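Local coordinates for protein putative TetR family transcriptional regulator (Streptomyces coelicolor A3, PDB 3BQY) that probably binds DNA through a helix-turn-helix motif and regulates transcription, most likely as a repressor of the TetR family, at residues A[159-164]-A[186-191]. Sequence-based numbering, arbitrary orientation.
Sequences LDEATL and TDFTAH. With PO4 (phosphate ion), chain C.
Glu-161 reaches from the first turn of one helix to the start of another, and its carboxylate is the group that meets Phe-188 and Thr-186. A bend at chi2 (121°) carries it there. OE2 lies 3.5 Å from CZ of Phe-188, approaching the ring obliquely, with the carboxylate and ring planes 55° apart. The two side chains run roughly perpendicular to each other. The methyl CG2 of Thr-186 lies a loose 4.2 Å from both OE1 and OE2 of Glu-161. No hydrogen bond spans the gap; the contact is a small one at the surface, carboxylate oxygens against carbon. Both helix starts illustrate N-capping, in which a side chain accepts a backbone N-H of the first turn: Asp-160 OD1 accepts a weak bond from Ala-162 N, whereas Asp-187 OD1 receives Ala-190 N at 3.0 Å from above its carboxylate plane. In the first turn of the second helix, His-191 lies beside a phosphate, probably from the crystallisation liquor, which Arg-131 of the second subunit also binds; O2 crowds the ring edge, leaving the detail doubtful. The contact thus joins the N-terminal ends of helices 161-167 and 188-206, while Phe-188 packs on helix 126-151 and Leu-164 against Leu-109 of the second subunit.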
loop_
_atom_site.group_PDB
_atom_site.type_symbol
_atom_site.label_atom_id
_atom_site.label_comp_id
_atom_site.label_asym_id
_atom_site.label_seq_id
_atom_site.Cartn_x
_atom_site.Cartn_y
_atom_site.Cartn_z
ATOM N N LEU A 159 -2.954 11.519 2.170
ATOM C CA LEU A 159 -2.400 12.234 3.331
ATOM C C LEU A 159 -1.102 12.951 2.956
ATOM O O LEU A 159 -0.178 13.064 3.770
ATOM C CB LEU A 159 -2.194 11.277 4.519
ATOM C CG LEU A 159 -3.434 10.527 5.018
ATOM C CD1 LEU A 159 -3.068 9.542 6.119
ATOM C CD2 LEU A 159 -4.480 11.519 5.504
ATOM N N ASP A 160 -1.052 13.429 1.713
ATOM C CA ASP A 160 0.102 14.151 1.209
ATOM C C ASP A 160 0.355 15.345 2.135
ATOM O O ASP A 160 -0.544 16.163 2.386
ATOM C CB ASP A 160 -0.151 14.597 -0.232
ATOM C CG ASP A 160 1.062 15.274 -0.878
ATOM O OD1 ASP A 160 1.736 16.101 -0.232
ATOM O OD2 ASP A 160 1.320 15.010 -2.062
ATOM N N GLU A 161 1.575 15.381 2.670
ATOM C CA GLU A 161 2.099 16.480 3.491
ATOM C C GLU A 161 1.633 17.886 3.087
ATOM O O GLU A 161 0.960 18.559 3.876
ATOM C CB GLU A 161 3.636 16.425 3.543
ATOM C CG GLU A 161 4.285 15.489 2.516
ATOM C CD GLU A 161 5.244 16.208 1.588
ATOM O OE1 GLU A 161 5.244 17.467 1.562
ATOM O OE2 GLU A 161 5.988 15.508 0.864
ATOM N N ALA A 162 1.964 18.321 1.876
ATOM C CA ALA A 162 1.624 19.684 1.425
ATOM C C ALA A 162 0.104 19.913 1.362
ATOM O O ALA A 162 -0.404 20.952 1.796
ATOM C CB ALA A 162 2.263 19.976 0.093
ATOM N N THR A 163 -0.603 18.923 0.828
ATOM C CA THR A 163 -2.057 18.963 0.682
ATOM C C THR A 163 -2.765 19.180 2.044
ATOM O O THR A 163 -3.640 20.052 2.165
ATOM C CB THR A 163 -2.558 17.686 -0.045
ATOM O OG1 THR A 163 -1.756 17.471 -1.215
ATOM C CG2 THR A 163 -4.022 17.824 -0.474
ATOM N N LEU A 164 -2.358 18.399 3.052
ATOM C CA LEU A 164 -2.808 18.576 4.439
ATOM C C LEU A 164 -2.721 20.017 4.941
ATOM O O LEU A 164 -3.727 20.588 5.365
ATOM C CB LEU A 164 -2.071 17.620 5.380
ATOM C CG LEU A 164 -3.045 16.505 5.722
ATOM C CD1 LEU A 164 -2.384 15.242 6.276
ATOM C CD2 LEU A 164 -4.034 17.063 6.715
ATOM N N THR A 186 8.986 16.352 5.552
ATOM C CA THR A 186 9.469 15.565 4.415
ATOM C C THR A 186 10.355 14.403 4.881
ATOM O O THR A 186 11.040 13.758 4.064
ATOM C CB THR A 186 10.211 16.421 3.381
ATOM O OG1 THR A 186 11.273 17.139 4.025
ATOM C CG2 THR A 186 9.244 17.392 2.698
ATOM N N ASP A 187 10.332 14.130 6.193
ATOM C CA ASP A 187 11.141 13.050 6.769
ATOM C C ASP A 187 10.419 11.724 6.687
ATOM O O ASP A 187 9.985 11.170 7.698
ATOM C CB ASP A 187 11.507 13.332 8.224
ATOM C CG ASP A 187 12.769 12.590 8.655
ATOM O OD1 ASP A 187 13.144 11.541 8.009
ATOM O OD2 ASP A 187 13.370 13.070 9.652
ATOM N N PHE A 188 10.284 11.222 5.471
ATOM C CA PHE A 188 9.640 9.925 5.244
ATOM C C PHE A 188 10.367 8.780 5.931
ATOM O O PHE A 188 9.743 7.816 6.397
ATOM C CB PHE A 188 9.563 9.639 3.762
ATOM C CG PHE A 188 8.640 10.553 3.034
ATOM C CD1 PHE A 188 7.269 10.450 3.219
ATOM C CD2 PHE A 188 9.143 11.513 2.157
ATOM C CE1 PHE A 188 6.397 11.292 2.531
ATOM C CE2 PHE A 188 8.284 12.357 1.471
ATOM C CZ PHE A 188 6.908 12.248 1.667
ATOM N N THR A 189 11.688 8.878 5.980
ATOM C CA THR A 189 12.489 7.856 6.633
ATOM C C THR A 189 12.118 7.724 8.112
ATOM O O THR A 189 11.949 6.602 8.601
ATOM C CB THR A 189 13.998 8.101 6.450
ATOM O OG1 THR A 189 14.297 8.057 5.052
ATOM C CG2 THR A 189 14.822 6.990 7.136
ATOM N N ALA A 190 12.026 8.855 8.816
ATOM C CA ALA A 190 11.576 8.875 10.215
ATOM C C ALA A 190 10.177 8.267 10.386
ATOM O O ALA A 190 9.949 7.492 11.328
ATOM C CB ALA A 190 11.621 10.312 10.792
ATOM N N HIS A 191 9.249 8.590 9.478
ATOM C CA HIS A 191 7.900 7.998 9.532
ATOM C C HIS A 191 7.974 6.471 9.380
ATOM O O HIS A 191 7.340 5.730 10.132
ATOM C CB HIS A 191 6.999 8.603 8.450
ATOM C CG HIS A 191 6.677 10.041 8.688
ATOM N ND1 HIS A 191 6.041 10.830 7.759
ATOM C CD2 HIS A 191 6.965 10.850 9.733
ATOM C CE1 HIS A 191 5.901 12.050 8.237
ATOM N NE2 HIS A 191 6.465 12.094 9.431
HETATM P P PO4 C . 8.680 13.496 11.964
HETATM O O1 PO4 C . 10.131 13.806 11.674
HETATM O O2 PO4 C . 8.386 12.100 11.460
HETATM O O3 PO4 C . 8.413 13.552 13.447
HETATM O O4 PO4 C . 7.823 14.488 11.248
#